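Local coordinates for protein VAL-1 (Chlorella virus, PDB 3IM0) that probably depolymerises alginate and related uronic-acid polysaccharides by beta-elimination, as a lyase of polysaccharide lyase family 14, at residues 91-96 and 215-220; 113-118 and 170-175; 125-130 and 188-193; 86-91 and 223-228; 109-114 and 204-209. All coordinates share one frame; numbering follows the deposited sequence.

Interaction 1. Residues 91-96 and 215-220; sequences GKHGGT and FDWNTF. With BDP (beta-D-glucopyranuronic acid), chain B.
K92 and F220 meet through both backbone and side chains, K92 N giving F220 O a 2.9 Å hydrogen bond. Along these antiparallel strands G95 and D216 form a hydrogen-bonded pair, with G95 N to D216 O at 2.9 Å and D216 N to G95 O at 2.8 Å; N218 N likewise reaches H93 O. One side chain joins in: T219 OG1, swung opposite its own backbone N (chi1 -180°), donates to K92 O at 2.8 Å in the carbonyl plane and also pairs with Y44 OH.

On the core side the indole of W217 carries H93 O over the centre of one face, 3.4 Å above the ring plane, and the H93 side chain lies alongside. G94, lacking a side chain, lets the indole lie close to the neighbouring strand.

On the cleft side K92 CB sits over one face of F220, a CH-pi contact. The lysine then bends at chi2 (61°) and crosses the ring, and NZ bonds weakly to BDP O3 at 2.9 Å and also to G222 O. The edge of F220 turns to the sugar, CZ 3.3 Å from BDP C4. One strand pair thus shows mainly aromatic side chains to the core and a mixed apolar and cationic surface to the uronic acid.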
# COMPACT_ATOMS: atom_id res chain seq x y z
N GLY A 91 10.76 1.59 -1.06
CA GLY A 91 9.93 1.55 -2.28
C GLY A 91 8.49 1.26 -1.84
O GLY A 91 8.26 1.15 -0.64
N LYS A 92 7.55 1.16 -2.77
CA LYS A 92 6.15 0.98 -2.43
C LYS A 92 5.70 -0.47 -2.59
O LYS A 92 6.21 -1.25 -3.39
CB LYS A 92 5.25 1.78 -3.40
CG LYS A 92 5.07 3.25 -3.05
CD LYS A 92 6.41 3.99 -3.07
CE LYS A 92 6.17 5.49 -2.92
NZ LYS A 92 7.43 6.26 -3.12
N HIS A 93 4.69 -0.80 -1.79
CA HIS A 93 3.88 -1.99 -1.97
C HIS A 93 2.54 -1.54 -2.54
O HIS A 93 2.31 -1.65 -3.76
CB HIS A 93 3.70 -2.75 -0.65
CG HIS A 93 4.89 -3.57 -0.29
ND1 HIS A 93 4.88 -4.41 0.80
CD2 HIS A 93 6.11 -3.70 -0.85
CE1 HIS A 93 6.04 -5.04 0.91
NE2 HIS A 93 6.82 -4.62 -0.09
N GLY A 94 1.68 -1.01 -1.69
CA GLY A 94 0.37 -0.53 -2.14
C GLY A 94 -0.49 -0.17 -0.94
O GLY A 94 -0.01 -0.12 0.19
N GLY A 95 -1.78 0.07 -1.21
CA GLY A 95 -2.57 0.52 -0.06
C GLY A 95 -3.95 0.98 -0.49
O GLY A 95 -4.42 0.67 -1.59
N THR A 96 -4.58 1.75 0.39
CA THR A 96 -6.02 2.06 0.27
C THR A 96 -6.19 3.51 -0.12
O THR A 96 -5.49 4.37 0.42
CB THR A 96 -6.67 1.73 1.63
OG1 THR A 96 -6.49 0.33 1.86
CG2 THR A 96 -8.17 1.92 1.67
N PHE A 215 -8.48 -0.42 -3.53
CA PHE A 215 -7.15 -0.85 -3.13
C PHE A 215 -6.27 -0.70 -4.36
O PHE A 215 -6.55 -1.28 -5.42
CB PHE A 215 -7.20 -2.29 -2.67
CG PHE A 215 -5.86 -2.93 -2.36
CD1 PHE A 215 -5.17 -2.53 -1.22
CD2 PHE A 215 -5.32 -3.89 -3.19
CE1 PHE A 215 -3.95 -3.11 -0.94
CE2 PHE A 215 -4.10 -4.48 -2.89
CZ PHE A 215 -3.42 -4.09 -1.75
N ASP A 216 -5.19 0.09 -4.26
CA ASP A 216 -4.29 0.22 -5.40
C ASP A 216 -2.94 -0.41 -5.07
O ASP A 216 -2.28 -0.01 -4.10
CB ASP A 216 -4.07 1.67 -5.80
CG ASP A 216 -5.19 2.30 -6.60
OD1 ASP A 216 -5.07 3.49 -6.96
OD2 ASP A 216 -6.19 1.62 -6.87
N TRP A 217 -2.58 -1.40 -5.89
CA TRP A 217 -1.30 -2.06 -5.73
C TRP A 217 -0.34 -1.47 -6.76
O TRP A 217 -0.72 -1.38 -7.92
CB TRP A 217 -1.42 -3.57 -5.96
CG TRP A 217 -0.11 -4.25 -5.75
CD1 TRP A 217 0.79 -4.68 -6.69
CD2 TRP A 217 0.45 -4.56 -4.47
NE1 TRP A 217 1.86 -5.24 -6.09
CE2 TRP A 217 1.68 -5.18 -4.71
CE3 TRP A 217 0.01 -4.36 -3.15
CZ2 TRP A 217 2.50 -5.62 -3.66
CZ3 TRP A 217 0.81 -4.79 -2.11
CH2 TRP A 217 2.05 -5.42 -2.39
N ASN A 218 0.86 -1.07 -6.31
CA ASN A 218 1.78 -0.55 -7.33
C ASN A 218 3.16 -0.63 -6.68
O ASN A 218 3.51 0.29 -5.93
CB ASN A 218 1.44 0.87 -7.75
CG ASN A 218 2.23 1.31 -8.98
OD1 ASN A 218 3.20 0.66 -9.33
ND2 ASN A 218 1.77 2.38 -9.60
N THR A 219 3.88 -1.70 -6.98
CA THR A 219 5.15 -1.91 -6.24
C THR A 219 6.32 -1.55 -7.14
O THR A 219 6.37 -1.93 -8.29
CB THR A 219 5.25 -3.34 -5.69
OG1 THR A 219 6.50 -3.51 -4.97
CG2 THR A 219 5.27 -4.42 -6.77
N PHE A 220 7.25 -0.79 -6.55
CA PHE A 220 8.40 -0.33 -7.31
C PHE A 220 9.40 0.29 -6.34
O PHE A 220 9.02 0.66 -5.21
CB PHE A 220 7.97 0.73 -8.32
CG PHE A 220 7.24 1.92 -7.73
CD1 PHE A 220 5.85 1.91 -7.60
CD2 PHE A 220 7.90 3.07 -7.29
CE1 PHE A 220 5.15 2.98 -7.10
CE2 PHE A 220 7.20 4.15 -6.81
CZ PHE A 220 5.81 4.14 -6.70
C1 BDP B . 4.14 8.57 -4.17
C2 BDP B . 5.67 8.51 -4.12
C3 BDP B . 6.36 8.35 -5.44
C4 BDP B . 5.57 7.45 -6.40
C5 BDP B . 4.08 7.45 -6.23
C6 BDP B . 3.32 6.54 -7.16
O2 BDP B . 6.02 9.59 -3.26
O3 BDP B . 7.73 7.86 -5.50
O4 BDP B . 5.94 7.77 -7.74
O5 BDP B . 3.57 7.52 -4.92
O6A BDP B . 3.63 6.59 -8.39
O6B BDP B . 2.41 5.78 -6.74

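Interaction 2. Residues 113-118 and 170-175; sequences ASNRIM and IGTKMN. With BDP (beta-D-glucopyranuronic acid), chain B.
The flat amide of N115 lies between T172 at its edge and I170 above it. ND2 points at T172 OG1 at 3.1 Å with an N-H...O angle of 172°, the hydroxyl lying almost exactly in the amide plane; ND2 also bonds to S188 OG. I170 CD1 sits over one face of the amide, 3.6 Å from N115 CG. The second flat group, the guanidinium of R116, leaves the other side of its strand and meets the sugar with its edge: ring oxygen BDP O5 is gripped by NH2 at 2.8 Å and by NH1 at 3.0 Å, while NH1 also holds the carboxylate oxygen BDP O6B at 2.9 Å.

I170 does most of the apolar work. Its CG1 is directed opposite the backbone N (chi1 -174°), which carries CD1 up to the facing strand, 3.4 Å from N115 O. I117 slides past it, CG1 to I170 CB at 4.0 Å.

The strand axes are 7.8 Å apart, so this is side-chain packing between the two sheets of a beta-sandwich. Strand 112-119 lies between strands 91-99 and 125-130 in the sheet that holds BDP, and strand 166-173 between 72-80 and 186-192 in the sheet behind.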
# COMPACT_ATOMS: atom_id res chain seq x y z
N ALA A 113 -7.19 10.85 -0.91
CA ALA A 113 -6.14 10.56 0.06
C ALA A 113 -5.65 9.14 -0.14
O ALA A 113 -6.33 8.32 -0.77
CB ALA A 113 -6.67 10.80 1.47
N SER A 114 -4.45 8.81 0.39
CA SER A 114 -4.04 7.41 0.30
C SER A 114 -3.26 6.97 1.53
O SER A 114 -2.58 7.77 2.17
CB SER A 114 -3.20 7.16 -0.96
OG SER A 114 -2.00 7.90 -0.91
N ASN A 115 -3.39 5.69 1.83
CA ASN A 115 -2.73 5.05 2.96
C ASN A 115 -1.99 3.82 2.47
O ASN A 115 -2.62 2.80 2.19
CB ASN A 115 -3.77 4.65 4.02
CG ASN A 115 -3.10 4.34 5.36
OD1 ASN A 115 -2.00 4.79 5.64
ND2 ASN A 115 -3.76 3.56 6.19
N ARG A 116 -0.65 3.90 2.35
CA ARG A 116 0.10 2.81 1.73
C ARG A 116 1.24 2.31 2.59
O ARG A 116 1.74 2.98 3.50
CB ARG A 116 0.74 3.33 0.42
CG ARG A 116 -0.27 3.58 -0.68
CD ARG A 116 0.52 3.92 -1.95
NE ARG A 116 0.93 5.32 -1.91
CZ ARG A 116 1.65 5.90 -2.86
NH1 ARG A 116 2.04 5.17 -3.91
NH2 ARG A 116 1.94 7.19 -2.68
N ILE A 117 1.67 1.10 2.27
CA ILE A 117 2.87 0.52 2.84
C ILE A 117 4.08 0.89 1.97
O ILE A 117 3.97 0.66 0.75
CB ILE A 117 2.77 -0.99 2.91
CG1 ILE A 117 1.71 -1.51 3.92
CG2 ILE A 117 4.12 -1.65 3.20
CD1 ILE A 117 2.11 -1.26 5.37
N MET A 118 5.14 1.40 2.56
CA MET A 118 6.44 1.45 1.87
C MET A 118 7.42 0.56 2.62
O MET A 118 7.38 0.51 3.87
CB MET A 118 7.05 2.85 1.82
CG MET A 118 6.46 3.71 0.71
SD MET A 118 7.34 5.27 0.52
CE MET A 118 8.95 4.69 -0.00
N ILE A 170 -2.35 -3.41 6.38
CA ILE A 170 -2.56 -1.98 6.55
C ILE A 170 -4.06 -1.73 6.69
O ILE A 170 -4.87 -2.13 5.85
CB ILE A 170 -1.96 -1.11 5.44
CG1 ILE A 170 -2.10 0.38 5.78
CG2 ILE A 170 -2.55 -1.41 4.07
CD1 ILE A 170 -1.20 1.27 4.93
N GLY A 171 -4.36 -1.08 7.81
CA GLY A 171 -5.78 -0.81 8.11
C GLY A 171 -6.06 0.66 8.00
O GLY A 171 -5.21 1.54 8.31
N THR A 172 -7.23 1.02 7.50
CA THR A 172 -7.67 2.36 7.26
C THR A 172 -9.08 2.56 7.82
O THR A 172 -9.96 1.77 7.48
CB THR A 172 -7.68 2.68 5.76
OG1 THR A 172 -6.39 2.34 5.20
CG2 THR A 172 -7.89 4.16 5.51
N LYS A 173 -9.26 3.58 8.65
CA LYS A 173 -10.60 3.82 9.18
C LYS A 173 -10.94 5.29 9.03
O LYS A 173 -10.27 6.16 9.57
CB LYS A 173 -10.66 3.42 10.66
CG LYS A 173 -11.95 3.89 11.32
CD LYS A 173 -12.04 3.29 12.72
CE LYS A 173 -13.28 3.86 13.40
NZ LYS A 173 -14.43 2.91 13.32
N MET A 174 -12.03 5.60 8.32
CA MET A 174 -12.47 6.95 8.07
C MET A 174 -12.75 7.74 9.35
O MET A 174 -13.19 7.21 10.37
CB MET A 174 -13.77 6.95 7.24
CG MET A 174 -13.60 6.50 5.79
SD MET A 174 -12.44 7.56 4.86
CE MET A 174 -13.23 9.14 5.09
N ASN A 175 -12.48 9.03 9.25
CA ASN A 175 -13.00 9.93 10.29
C ASN A 175 -14.53 9.92 10.20
O ASN A 175 -15.06 9.49 9.17
CB ASN A 175 -12.49 11.35 10.10
CG ASN A 175 -12.71 11.82 8.68
OD1 ASN A 175 -11.94 11.46 7.78
ND2 ASN A 175 -13.75 12.60 8.42
C1 BDP B . 4.14 8.57 -4.17
C2 BDP B . 5.67 8.51 -4.12
C3 BDP B . 6.36 8.35 -5.44
C4 BDP B . 5.57 7.45 -6.40
C5 BDP B . 4.08 7.45 -6.23
C6 BDP B . 3.32 6.54 -7.16
O2 BDP B . 6.02 9.59 -3.26
O3 BDP B . 7.73 7.86 -5.50
O4 BDP B . 5.94 7.77 -7.74
O5 BDP B . 3.57 7.52 -4.92
O6A BDP B . 3.63 6.59 -8.39
O6B BDP B . 2.41 5.78 -6.74

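Interaction 3. Residues 125-130 and 188-193. With BDP (beta-D-glucopyranuronic acid), chain B.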
# COMPACT_ATOMS: atom_id res chain seq x y z
N VAL A 125 9.86 -0.81 7.49
CA VAL A 125 8.53 -0.55 6.93
C VAL A 125 8.00 0.76 7.51
O VAL A 125 8.24 1.10 8.67
CB VAL A 125 7.55 -1.69 7.26
CG1 VAL A 125 6.13 -1.33 6.85
CG2 VAL A 125 8.00 -3.01 6.63
N ILE A 126 7.26 1.52 6.72
CA ILE A 126 6.58 2.71 7.19
C ILE A 126 5.14 2.75 6.63
O ILE A 126 4.87 2.16 5.59
CB ILE A 126 7.24 4.02 6.75
CG1 ILE A 126 7.45 4.14 5.23
CG2 ILE A 126 8.57 4.21 7.48
CD1 ILE A 126 7.84 5.56 4.83
N ASP A 127 4.32 3.47 7.36
CA ASP A 127 3.01 3.88 6.83
C ASP A 127 3.25 5.13 6.01
O ASP A 127 3.94 6.06 6.47
CB ASP A 127 2.06 4.06 7.99
CG ASP A 127 0.63 4.37 7.60
OD1 ASP A 127 0.25 4.31 6.41
OD2 ASP A 127 -0.12 4.65 8.55
N TYR A 128 2.77 5.22 4.76
CA TYR A 128 3.09 6.39 3.93
C TYR A 128 1.78 7.01 3.48
O TYR A 128 1.01 6.32 2.80
CB TYR A 128 3.97 5.88 2.78
CG TYR A 128 4.54 6.90 1.81
CD1 TYR A 128 5.39 7.90 2.26
CD2 TYR A 128 4.22 6.83 0.46
CE1 TYR A 128 5.91 8.84 1.38
CE2 TYR A 128 4.74 7.76 -0.44
CZ TYR A 128 5.58 8.75 0.04
OH TYR A 128 6.11 9.69 -0.82
N ILE A 129 1.48 8.23 3.87
CA ILE A 129 0.15 8.80 3.71
C ILE A 129 0.19 10.05 2.86
O ILE A 129 1.03 10.93 3.09
CB ILE A 129 -0.45 9.12 5.10
CG1 ILE A 129 -0.66 7.87 5.95
CG2 ILE A 129 -1.71 9.96 4.95
CD1 ILE A 129 -1.18 8.16 7.35
N TYR A 130 -0.71 10.16 1.87
CA TYR A 130 -0.93 11.39 1.14
C TYR A 130 -2.26 11.95 1.69
O TYR A 130 -3.29 11.32 1.40
CB TYR A 130 -1.05 11.20 -0.36
CG TYR A 130 0.25 11.29 -1.12
CD1 TYR A 130 1.29 10.38 -0.93
CD2 TYR A 130 0.45 12.31 -2.05
CE1 TYR A 130 2.48 10.50 -1.65
CE2 TYR A 130 1.62 12.43 -2.77
CZ TYR A 130 2.63 11.52 -2.56
OH TYR A 130 3.79 11.67 -3.30
N SER A 188 -5.16 4.98 11.19
CA SER A 188 -4.49 3.99 10.37
C SER A 188 -3.75 3.01 11.27
O SER A 188 -3.33 3.34 12.37
CB SER A 188 -3.51 4.72 9.44
OG SER A 188 -2.67 3.76 8.82
N TYR A 189 -3.52 1.77 10.82
CA TYR A 189 -2.56 0.91 11.50
C TYR A 189 -1.74 0.10 10.50
O TYR A 189 -2.17 -0.18 9.39
CB TYR A 189 -3.22 -0.07 12.45
CG TYR A 189 -4.18 -1.16 12.06
CD1 TYR A 189 -3.75 -2.34 11.49
CD2 TYR A 189 -5.56 -0.99 12.28
CE1 TYR A 189 -4.65 -3.35 11.13
CE2 TYR A 189 -6.45 -1.99 11.93
CZ TYR A 189 -6.00 -3.15 11.37
OH TYR A 189 -6.86 -4.17 11.01
N VAL A 190 -0.56 -0.28 10.98
CA VAL A 190 0.27 -1.17 10.16
C VAL A 190 0.65 -2.37 11.02
O VAL A 190 0.95 -2.18 12.21
CB VAL A 190 1.52 -0.46 9.65
CG1 VAL A 190 2.54 -1.44 9.10
CG2 VAL A 190 1.13 0.56 8.58
N ILE A 191 0.60 -3.56 10.44
CA ILE A 191 1.07 -4.75 11.11
C ILE A 191 2.17 -5.39 10.28
O ILE A 191 1.95 -5.55 9.08
CB ILE A 191 -0.05 -5.80 11.38
CG1 ILE A 191 -1.26 -5.19 12.08
CG2 ILE A 191 0.49 -6.99 12.13
CD1 ILE A 191 -2.43 -6.17 12.21
N VAL A 192 3.29 -5.70 10.94
CA VAL A 192 4.36 -6.44 10.27
C VAL A 192 4.76 -7.61 11.17
O VAL A 192 5.21 -7.40 12.31
CB VAL A 192 5.59 -5.61 9.91
CG1 VAL A 192 6.57 -6.47 9.10
CG2 VAL A 192 5.20 -4.35 9.13
N ASN A 193 4.61 -8.81 10.63
CA ASN A 193 4.96 -10.03 11.37
C ASN A 193 4.44 -10.02 12.81
O ASN A 193 5.16 -10.31 13.78
CB ASN A 193 6.47 -10.25 11.33
CG ASN A 193 6.88 -10.55 9.89
OD1 ASN A 193 6.14 -11.26 9.21
ND2 ASN A 193 8.05 -10.00 9.55
C1 BDP B . 4.14 8.57 -4.17
C2 BDP B . 5.67 8.51 -4.12
C3 BDP B . 6.36 8.35 -5.44
C4 BDP B . 5.57 7.45 -6.40
C5 BDP B . 4.08 7.45 -6.23
C6 BDP B . 3.32 6.54 -7.16
O2 BDP B . 6.02 9.59 -3.26
O3 BDP B . 7.73 7.86 -5.50
O4 BDP B . 5.94 7.77 -7.74
O5 BDP B . 3.57 7.52 -4.92
O6A BDP B . 3.63 6.59 -8.39
O6B BDP B . 2.41 5.78 -6.74
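D127 and S188 make the polar link of this contact, S188 OG donating to D127 OD2 at 2.7 Å. The hydroxyl arrives on the syn side of the carboxylate, 32° out of its plane. Both side chains stretch into the gap from opposite strands: D127 has CG trans to its N (chi1 -175°), and S188 turns OG the same way (chi1 170°). The serine hydroxyl is shared with N115, so D127 and N115 are tied to the same oxygen.

The apolar part begins at D127, where V190 CG2 comes across D127 CB at 3.7 Å, and runs on to V125 and V192, which reach tip to tip, V125 CG1 to V192 CG2 at 3.9 Å. With the strand axes 7.8 Å apart, these side chains are the filling between two sheets of the sandwich.

Y128 and Y130 leave strand 125-130 on its other face, for the sugar. Y130 OH and BDP O2 share a 3.0 Å hydrogen bond, O2 lying near the plane of the phenol ring, and Y130 OH also meets Y106 N. Y128 OH bonds to G148 N and approaches the same BDP O2, though the modelled separation is too short for its exact value to be trusted. One strand therefore buries a carboxylate held by a serine hydroxyl, while its alternate residues offer two phenols to a single sugar hydroxyl.

Interaction 4. Residues 86-91 and 223-228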
# COMPACT_ATOMS: atom_id res chain seq x y z
N ASP A 86 18.48 -6.39 -2.21
CA ASP A 86 18.94 -5.08 -1.76
C ASP A 86 17.74 -4.14 -1.73
O ASP A 86 17.22 -3.75 -2.77
CB ASP A 86 20.03 -4.57 -2.69
CG ASP A 86 20.72 -3.30 -2.24
OD1 ASP A 86 20.15 -2.54 -1.42
OD2 ASP A 86 21.86 -3.03 -2.69
N PHE A 87 17.32 -3.80 -0.50
CA PHE A 87 16.17 -2.91 -0.35
C PHE A 87 16.45 -1.47 -0.72
O PHE A 87 15.54 -0.63 -0.76
CB PHE A 87 15.69 -2.93 1.11
CG PHE A 87 15.16 -4.29 1.56
CD1 PHE A 87 13.85 -4.64 1.24
CD2 PHE A 87 15.97 -5.16 2.26
CE1 PHE A 87 13.40 -5.89 1.65
CE2 PHE A 87 15.51 -6.40 2.68
CZ PHE A 87 14.22 -6.74 2.35
N ALA A 88 17.72 -1.14 -1.00
CA ALA A 88 18.08 0.22 -1.36
C ALA A 88 17.59 1.19 -0.27
O ALA A 88 17.86 0.92 0.91
CB ALA A 88 17.59 0.59 -2.74
N ARG A 89 16.89 2.26 -0.65
CA ARG A 89 16.38 3.21 0.35
C ARG A 89 14.86 3.22 0.38
O ARG A 89 14.25 4.20 0.75
CB ARG A 89 16.94 4.61 0.09
CG ARG A 89 18.47 4.66 0.21
CD ARG A 89 18.84 4.68 1.70
NE ARG A 89 20.07 3.91 1.84
CZ ARG A 89 20.75 3.84 2.98
NH1 ARG A 89 20.27 4.49 4.03
NH2 ARG A 89 21.85 3.12 2.99
N GLY A 90 14.31 2.07 -0.01
CA GLY A 90 12.86 1.87 0.14
C GLY A 90 12.07 1.81 -1.15
O GLY A 90 12.59 1.96 -2.26
N GLY A 91 10.76 1.59 -1.06
CA GLY A 91 9.93 1.55 -2.28
C GLY A 91 8.49 1.26 -1.84
O GLY A 91 8.26 1.15 -0.64
N GLY A 223 10.40 6.46 -5.23
CA GLY A 223 11.52 7.33 -5.65
C GLY A 223 12.19 7.87 -4.40
O GLY A 223 11.69 7.78 -3.26
N PRO A 224 13.36 8.47 -4.55
CA PRO A 224 14.07 8.62 -5.80
C PRO A 224 15.11 7.56 -6.14
O PRO A 224 15.61 7.65 -7.27
CB PRO A 224 14.83 9.94 -5.53
CG PRO A 224 15.15 9.88 -4.08
CD PRO A 224 14.00 9.16 -3.41
N LEU A 225 15.42 6.60 -5.29
CA LEU A 225 16.53 5.70 -5.60
C LEU A 225 15.99 4.41 -6.21
O LEU A 225 15.16 3.75 -5.58
CB LEU A 225 17.30 5.45 -4.31
CG LEU A 225 18.61 4.67 -4.43
CD1 LEU A 225 19.66 5.51 -5.17
CD2 LEU A 225 19.13 4.23 -3.07
N PRO A 226 16.41 4.06 -7.41
CA PRO A 226 15.88 2.83 -8.04
C PRO A 226 16.55 1.56 -7.65
O PRO A 226 17.47 1.53 -6.82
CB PRO A 226 16.10 3.16 -9.53
CG PRO A 226 17.45 3.85 -9.49
CD PRO A 226 17.31 4.80 -8.32
N SER A 227 16.11 0.43 -8.24
CA SER A 227 16.70 -0.84 -7.86
C SER A 227 18.19 -0.89 -8.21
O SER A 227 18.55 -0.61 -9.35
CB SER A 227 16.02 -2.02 -8.59
OG SER A 227 16.50 -3.23 -8.04
N PRO A 228 19.02 -1.24 -7.24
CA PRO A 228 20.47 -1.28 -7.55
C PRO A 228 20.90 -2.41 -8.45
O PRO A 228 22.05 -2.39 -8.96
CB PRO A 228 21.12 -1.39 -6.16
CG PRO A 228 20.07 -2.03 -5.31
CD PRO A 228 18.75 -1.51 -5.84
O HOH W 1 15.06 3.17 -2.88
O HOH W 2 12.34 5.73 -1.16
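A88 nests its methyl between two tips of the facing loop, CB lying 4.0 Å from L225 CD2 and 3.9 Å from P228 CD. To one side, D86 crosses P228 at an angle, OD2 coming 3.3 Å from P228 CG at the corner of the ring. To the other, R89 and L225 lie alongside each other and point the same way; with chi1 at -173°, L225 extends away from its own amide nitrogen, which sets CD2 3.4 Å from R89 CG before the arginine bends off.

D86 also shapes its own loop: OD1 accepts from A88 N at 2.8 Å, an Asx turn leading into the type II' turn F87-G90.

Water does the polar joining. One molecule accepts from R89 N and donates to G90 O and L225 O; another donates to R89 O and G223 O. G223 also gives its N-H to BDP O3. Apolar carbon and water-bridged carbonyls, with little direct polar pairing, thus hold these surface loops side by side near one end of the sugar cleft.

Interaction 5. Residues 109-114 and 204-209; sequences SKTGAS and WSRSPD
From K110 to S114 the chain runs nearly opposite to W204-R206, their end-to-end directions 165° apart and A113 CA 6.4 Å from W204 CA, too far apart for direct backbone bonding, and two waters bridge them. One water donates to K110 O and accepts from R206 N, and another donates to W204 O and, weakly, to T111 O.

R206 reaches the 109-114 segment directly. NH1 donates to K110 O at 2.9 Å, a bent bond (143° at the hydrogen) that approaches at an angle to the C=O bond and tilted out of the carbonyl plane, while K110 CB rests over one face of the guanidinium, 3.7 Å above its plane. The group has further partners in D134, by a salt bridge from NH2, and S133 O, which NH1 also reaches.

Loop 204-209 is a crossing between the two sheets of the concanavalin-like sandwich, following strand 195-202 of one and leading to strand 212-221 of the other, and here it lies beside the start of strand 112-119.

W204 turns its benzene edge to that strand: A113 CB lies in the ring plane, 3.8 Å from CE3, and S114 O stands 3.7 Å from CZ3. The methyl also touches W204 O at 3.4 Å. On the far edge of the indole, NE1 bonds to E187 O.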
# COMPACT_ATOMS: atom_id res chain seq x y z
N SER A 109 -4.82 16.11 -4.07
CA SER A 109 -6.09 16.71 -4.51
C SER A 109 -6.91 17.02 -3.27
O SER A 109 -6.66 16.53 -2.16
CB SER A 109 -6.80 15.77 -5.48
OG SER A 109 -7.11 14.55 -4.81
N LYS A 110 -7.95 17.82 -3.44
CA LYS A 110 -8.86 18.14 -2.35
C LYS A 110 -9.73 16.97 -1.89
O LYS A 110 -10.15 16.90 -0.74
CB LYS A 110 -9.74 19.31 -2.83
CG LYS A 110 -9.00 20.65 -2.81
CD LYS A 110 -9.94 21.79 -3.16
CE LYS A 110 -9.22 23.09 -3.53
NZ LYS A 110 -10.22 24.20 -3.63
N THR A 111 -9.97 16.03 -2.80
CA THR A 111 -10.94 14.96 -2.64
C THR A 111 -10.31 13.57 -2.49
O THR A 111 -11.03 12.60 -2.25
CB THR A 111 -11.87 14.91 -3.87
OG1 THR A 111 -11.05 14.96 -5.04
CG2 THR A 111 -12.78 16.13 -3.90
N GLY A 112 -8.99 13.45 -2.61
CA GLY A 112 -8.41 12.11 -2.55
C GLY A 112 -7.34 12.05 -1.46
O GLY A 112 -6.72 13.07 -1.17
N ALA A 113 -7.19 10.85 -0.91
CA ALA A 113 -6.14 10.56 0.06
C ALA A 113 -5.65 9.14 -0.14
O ALA A 113 -6.33 8.32 -0.77
CB ALA A 113 -6.67 10.80 1.47
N SER A 114 -4.45 8.81 0.39
CA SER A 114 -4.04 7.41 0.30
C SER A 114 -3.26 6.97 1.53
O SER A 114 -2.58 7.77 2.17
CB SER A 114 -3.20 7.16 -0.96
OG SER A 114 -2.00 7.90 -0.91
N TRP A 204 -9.38 11.87 6.96
CA TRP A 204 -9.12 11.20 5.69
C TRP A 204 -9.85 11.81 4.51
O TRP A 204 -9.42 11.67 3.36
CB TRP A 204 -9.57 9.73 5.82
CG TRP A 204 -8.57 8.82 6.44
CD1 TRP A 204 -8.69 8.09 7.58
CD2 TRP A 204 -7.24 8.55 5.96
NE1 TRP A 204 -7.54 7.37 7.83
CE2 TRP A 204 -6.64 7.64 6.85
CE3 TRP A 204 -6.53 9.00 4.84
CZ2 TRP A 204 -5.33 7.16 6.66
CZ3 TRP A 204 -5.22 8.54 4.64
CH2 TRP A 204 -4.67 7.63 5.56
N SER A 205 -10.94 12.53 4.75
CA SER A 205 -11.60 13.27 3.68
C SER A 205 -12.39 14.47 4.22
O SER A 205 -12.64 14.58 5.42
CB SER A 205 -12.53 12.35 2.88
OG SER A 205 -13.79 12.27 3.55
N ARG A 206 -12.82 15.34 3.34
CA ARG A 206 -13.47 16.60 3.63
C ARG A 206 -14.99 16.52 3.65
O ARG A 206 -15.63 17.50 4.02
CB ARG A 206 -13.04 17.64 2.58
CG ARG A 206 -13.70 17.44 1.23
CD ARG A 206 -13.01 18.19 0.09
NE ARG A 206 -12.75 19.59 0.39
CZ ARG A 206 -11.58 20.12 0.73
NH1 ARG A 206 -10.50 19.36 0.85
NH2 ARG A 206 -11.45 21.42 0.99
N SER A 207 -15.54 15.38 3.24
CA SER A 207 -16.99 15.23 3.09
C SER A 207 -17.45 13.78 3.21
O SER A 207 -16.76 12.83 2.83
CB SER A 207 -17.42 15.81 1.74
OG SER A 207 -18.79 15.56 1.47
N PRO A 208 -18.63 13.61 3.81
CA PRO A 208 -19.13 12.27 4.12
C PRO A 208 -19.40 11.38 2.93
O PRO A 208 -19.59 10.17 3.12
CB PRO A 208 -20.43 12.53 4.89
CG PRO A 208 -20.55 13.99 5.10
CD PRO A 208 -19.53 14.69 4.27
N ASP A 209 -19.40 11.92 1.72
CA ASP A 209 -19.51 11.07 0.54
C ASP A 209 -18.16 10.59 0.02
O ASP A 209 -18.09 9.77 -0.89
CB ASP A 209 -20.22 11.85 -0.56
CG ASP A 209 -19.39 13.08 -0.93
OD1 ASP A 209 -19.01 13.81 0.01
OD2 ASP A 209 -19.15 13.26 -2.14
O HOH W 3 -11.25 14.89 0.87
O HOH W 4 -10.08 12.34 0.68

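How the interactions relate
Interactions 1, 2 and 3 step across one sheet: T96 O accepts from N115 N at 2.9 Å, and R116 O from Y128 N at 2.8 Å. Their centres lie 8 to 12 Å apart, and all three reach BDP, interaction 1 from the K92-F220 side, interaction 3 from the tyrosine side and interaction 2 between them. Interactions 2 and 3 also tie this sheet to the one behind, N115 and D127 sharing S188. Interactions 4 and 5 lie at opposite ends, centres 30 Å apart. Interaction 4 continues interaction 1 through G91 and supplies G223 to the sugar; interaction 5 continues strand 112-119, its S114 side chain about 7 Å from BDP.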